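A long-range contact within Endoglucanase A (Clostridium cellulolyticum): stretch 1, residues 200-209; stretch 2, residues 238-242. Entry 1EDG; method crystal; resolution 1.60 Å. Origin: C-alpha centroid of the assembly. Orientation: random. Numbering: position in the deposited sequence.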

ATOM      1  N   ASN A 200      -4.986  -1.042  15.675  1.00  9.41           N
ATOM      2  CA  ASN A 200      -5.201   0.166  14.876  1.00  8.53           C
ATOM      3  C   ASN A 200      -5.480   1.331  15.829  1.00  8.70           C
ATOM      4  O   ASN A 200      -4.977   2.444  15.646  1.00  9.41           O
ATOM      5  CB  ASN A 200      -6.380  -0.022  13.913  1.00  8.57           C
ATOM      6  CG  ASN A 200      -5.962  -0.620  12.586  1.00  9.23           C
ATOM      7  OD1 ASN A 200      -4.856  -0.362  12.102  1.00 11.29           O
ATOM      8  ND2 ASN A 200      -6.847  -1.396  11.976  1.00  7.85           N
ATOM      9  N   GLN A 201      -6.265   1.057  16.870  1.00  9.32           N
ATOM     10  CA  GLN A 201      -6.601   2.063  17.869  1.00  9.16           C
ATOM     11  C   GLN A 201      -5.346   2.530  18.617  1.00  9.14           C
ATOM     12  O   GLN A 201      -5.153   3.729  18.827  1.00 10.55           O
ATOM     13  CB  GLN A 201      -7.640   1.509  18.851  1.00  9.53           C
ATOM     14  CG  GLN A 201      -8.142   2.531  19.844  1.00  9.97           C
ATOM     15  CD  GLN A 201      -8.907   3.664  19.183  1.00 11.45           C
ATOM     16  OE1 GLN A 201     -10.031   3.471  18.724  1.00 14.04           O
ATOM     17  NE2 GLN A 201      -8.307   4.841  19.135  1.00  9.69           N
ATOM     18  N   ASP A 202      -4.485   1.590  19.004  1.00 10.14           N
ATOM     19  CA  ASP A 202      -3.246   1.935  19.712  1.00 11.67           C
ATOM     20  C   ASP A 202      -2.335   2.796  18.827  1.00 10.69           C
ATOM     21  O   ASP A 202      -1.725   3.752  19.302  1.00 11.56           O
ATOM     22  CB  ASP A 202      -2.500   0.669  20.153  1.00 12.85           C
ATOM     23  CG  ASP A 202      -3.239  -0.099  21.245  1.00 18.17           C
ATOM     24  OD1 ASP A 202      -3.880   0.540  22.108  1.00 20.22           O
ATOM     25  OD2 ASP A 202      -3.184  -1.347  21.241  1.00 18.67           O
ATOM     26  N   PHE A 203      -2.251   2.435  17.547  1.00 10.06           N
ATOM     27  CA  PHE A 203      -1.451   3.161  16.556  1.00  9.72           C
ATOM     28  C   PHE A 203      -1.913   4.621  16.493  1.00  9.86           C
ATOM     29  O   PHE A 203      -1.103   5.547  16.611  1.00  9.67           O
ATOM     30  CB  PHE A 203      -1.590   2.464  15.190  1.00  8.77           C
ATOM     31  CG  PHE A 203      -1.346   3.358  13.998  1.00  9.85           C
ATOM     32  CD1 PHE A 203      -0.129   4.013  13.825  1.00  8.38           C
ATOM     33  CD2 PHE A 203      -2.340   3.525  13.040  1.00  9.99           C
ATOM     34  CE1 PHE A 203       0.095   4.824  12.710  1.00 10.11           C
ATOM     35  CE2 PHE A 203      -2.131   4.332  11.921  1.00 10.28           C
ATOM     36  CZ  PHE A 203      -0.909   4.985  11.754  1.00 10.14           C
ATOM     37  N   VAL A 204      -3.222   4.818  16.336  1.00  9.59           N
ATOM     38  CA  VAL A 204      -3.793   6.162  16.270  1.00  9.11           C
ATOM     39  C   VAL A 204      -3.532   6.955  17.559  1.00  9.47           C
ATOM     40  O   VAL A 204      -3.043   8.085  17.514  1.00  9.83           O
ATOM     41  CB  VAL A 204      -5.322   6.104  15.981  1.00  9.57           C
ATOM     42  CG1 VAL A 204      -5.933   7.502  16.025  1.00  7.48           C
ATOM     43  CG2 VAL A 204      -5.570   5.460  14.620  1.00  9.51           C
ATOM     44  N   ASN A 205      -3.828   6.350  18.707  1.00 10.56           N
ATOM     45  CA  ASN A 205      -3.622   7.012  19.995  1.00 11.48           C
ATOM     46  C   ASN A 205      -2.187   7.463  20.208  1.00 10.21           C
ATOM     47  O   ASN A 205      -1.945   8.591  20.648  1.00 11.01           O
ATOM     48  CB  ASN A 205      -4.061   6.107  21.146  1.00 12.99           C
ATOM     49  CG  ASN A 205      -5.569   5.954  21.221  1.00 15.85           C
ATOM     50  OD1 ASN A 205      -6.306   6.718  20.599  1.00 17.26           O
ATOM     51  ND2 ASN A 205      -6.034   4.966  21.968  1.00 16.61           N
ATOM     52  N   THR A 206      -1.240   6.588  19.883  1.00 10.51           N
ATOM     53  CA  THR A 206       0.183   6.889  20.041  1.00 11.30           C
ATOM     54  C   THR A 206       0.623   8.074  19.177  1.00 10.70           C
ATOM     55  O   THR A 206       1.287   8.993  19.660  1.00 11.92           O
ATOM     56  CB  THR A 206       1.043   5.650  19.708  1.00 11.21           C
ATOM     57  OG1 THR A 206       0.692   4.584  20.598  1.00 15.09           O
ATOM     58  CG2 THR A 206       2.530   5.960  19.847  1.00 10.98           C
ATOM     59  N   VAL A 207       0.253   8.056  17.901  1.00  9.73           N
ATOM     60  CA  VAL A 207       0.623   9.138  16.996  1.00 11.49           C
ATOM     61  C   VAL A 207      -0.003  10.474  17.424  1.00 11.56           C
ATOM     62  O   VAL A 207       0.686  11.494  17.512  1.00 10.50           O
ATOM     63  CB  VAL A 207       0.226   8.795  15.531  1.00 11.56           C
ATOM     64  CG1 VAL A 207       0.489   9.980  14.611  1.00 12.93           C
ATOM     65  CG2 VAL A 207       1.010   7.574  15.054  1.00 11.51           C
ATOM     66  N   ARG A 208      -1.302  10.454  17.710  1.00 12.85           N
ATOM     67  CA  ARG A 208      -2.027  11.653  18.124  1.00 14.37           C
ATOM     68  C   ARG A 208      -1.466  12.277  19.402  1.00 13.58           C
ATOM     69  O   ARG A 208      -1.418  13.497  19.532  1.00 15.69           O
ATOM     70  CB  ARG A 208      -3.506  11.321  18.340  1.00 15.91           C
ATOM     71  CG  ARG A 208      -4.449  11.925  17.340  1.00 22.96           C
ATOM     72  CD  ARG A 208      -4.523  11.147  16.052  1.00 24.20           C
ATOM     73  NE  ARG A 208      -3.856  11.861  14.975  1.00 26.35           N
ATOM     74  CZ  ARG A 208      -4.290  11.945  13.717  1.00 24.44           C
ATOM     75  NH1 ARG A 208      -5.419  11.373  13.328  1.00 25.32           N
ATOM     76  NH2 ARG A 208      -3.539  12.561  12.825  1.00 22.52           N
ATOM     77  N   ALA A 209      -1.037  11.438  20.337  1.00 14.10           N
ATOM     78  CA  ALA A 209      -0.494  11.907  21.609  1.00 16.15           C
ATOM     79  C   ALA A 209       0.751  12.780  21.476  1.00 18.27           C
ATOM     80  O   ALA A 209       1.055  13.568  22.376  1.00 20.43           O
ATOM     81  CB  ALA A 209      -0.211  10.722  22.532  1.00 14.70           C
ATOM     82  N   MET A 238     -13.641   1.238  12.745  1.00 19.52           N
ATOM     83  CA  MET A 238     -12.778   2.381  12.480  1.00 19.72           C
ATOM     84  C   MET A 238     -12.318   2.932  13.827  1.00 17.41           C
ATOM     85  O   MET A 238     -13.118   3.060  14.748  1.00 16.88           O
ATOM     86  CB  MET A 238     -13.568   3.461  11.749  1.00 24.22           C
ATOM     87  CG  MET A 238     -12.730   4.334  10.844  1.00 30.87           C
ATOM     88  SD  MET A 238     -12.555   3.551   9.245  1.00 32.56           S
ATOM     89  CE  MET A 238     -14.161   3.897   8.599  1.00 32.15           C
ATOM     90  N   PRO A 239     -11.030   3.287  13.953  1.00 17.76           N
ATOM     91  CA  PRO A 239     -10.505   3.824  15.214  1.00 17.76           C
ATOM     92  C   PRO A 239     -11.122   5.162  15.629  1.00 17.03           C
ATOM     93  O   PRO A 239     -11.482   5.983  14.783  1.00 16.05           O
ATOM     94  CB  PRO A 239      -9.011   4.012  14.915  1.00 17.76           C
ATOM     95  CG  PRO A 239      -8.743   3.065  13.799  1.00 19.96           C
ATOM     96  CD  PRO A 239      -9.961   3.194  12.944  1.00 18.77           C
ATOM     97  N   ASN A 240     -11.215   5.377  16.938  1.00 15.29           N
ATOM     98  CA  ASN A 240     -11.728   6.619  17.496  1.00 16.17           C
ATOM     99  C   ASN A 240     -10.569   7.615  17.422  1.00 16.42           C
ATOM    100  O   ASN A 240      -9.468   7.322  17.892  1.00 16.01           O
ATOM    101  CB  ASN A 240     -12.135   6.409  18.964  1.00 18.75           C
ATOM    102  CG  ASN A 240     -12.663   7.677  19.612  1.00 21.43           C
ATOM    103  OD1 ASN A 240     -11.966   8.333  20.390  1.00 24.22           O
ATOM    104  ND2 ASN A 240     -13.904   8.026  19.298  1.00 21.77           N
ATOM    105  N   ASP A 241     -10.805   8.774  16.820  1.00 14.10           N
ATOM    106  CA  ASP A 241      -9.766   9.792  16.685  1.00 15.53           C
ATOM    107  C   ASP A 241      -9.996  10.887  17.731  1.00 17.42           C
ATOM    108  O   ASP A 241     -11.074  10.963  18.327  1.00 20.92           O
ATOM    109  CB  ASP A 241      -9.809  10.384  15.265  1.00 14.26           C
ATOM    110  CG  ASP A 241      -8.480  10.992  14.826  1.00 15.77           C
ATOM    111  OD1 ASP A 241      -7.534  11.067  15.634  1.00 13.94           O
ATOM    112  OD2 ASP A 241      -8.381  11.409  13.652  1.00 14.18           O
ATOM    113  N   ILE A 242      -8.983  11.713  17.978  1.00 18.81           N
ATOM    114  CA  ILE A 242      -9.121  12.795  18.950  1.00 22.37           C
ATOM    115  C   ILE A 242     -10.201  13.779  18.531  1.00 25.66           C
ATOM    116  O   ILE A 242     -10.448  13.988  17.337  1.00 24.77           O
ATOM    117  CB  ILE A 242      -7.819  13.603  19.143  1.00 21.84           C
ATOM    118  CG1 ILE A 242      -7.312  14.131  17.799  1.00 20.50           C
ATOM    119  CG2 ILE A 242      -6.787  12.771  19.871  1.00 22.81           C
ATOM    120  CD1 ILE A 242      -6.116  15.038  17.913  1.00 22.56           C
TER
HETATM  121  O   HOH W   1      -7.331   8.980  19.372  1.00 49.21           O

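A single glutamine side chain can stand in for a strand partner, and Gln201 of Endoglucanase A does so with both ends of its amide. The backbone N of Asn240 donates to Gln201 OE1 at 2.9 Å, while Gln201 NE2 donates to the backbone O of Asn240 at 3.0 Å; the angles at hydrogen, 168° and 172°, are nearly linear. A primary amide carries an acceptor and a donor side by side, so it can satisfy the N–H and C=O of one residue in an extended segment that has no regular secondary structure. The CA-to-CB bond of Gln201 points sideways to that segment, and chi1 t followed by chi2 p brings the amide round to it. A weak bond from Gln201 NE2 to Asn205 OD1, 3.1 Å, ties the amide to the next turn of the helix. There, a water donates to both Asn205 OD1 (2.8 Å) and Asn240 O (3.1 Å), so that this carbonyl accepts from the water as well as from the glutamine.

Beside this polar clamp lies a small apolar patch. Val204, buried and directed toward the loop, sets CG2 3.7 Å from Pro239 CB, and Pro239 CG lies 3.9 Å from Asn200 CB. Proline suits the position: its compact ring covers the helix surface, and its lack of an N–H leaves no backbone donor to satisfy there.

One turn beyond Val204, Arg208 pairs with Asp241 in a salt bridge, NH1 to OD2 at 3.0 Å, with a weak hydrogen bond from NH1 to OD1 at 3.1 Å. Asp241 OD1 also accepts from the backbone N of Ile242 at 2.8 Å, which helps hold the carboxylate in place. The aliphatic part of the arginine is used too: its CG packs 3.5 Å from Ile242 CG2. Altogether the contact buries 371 Å².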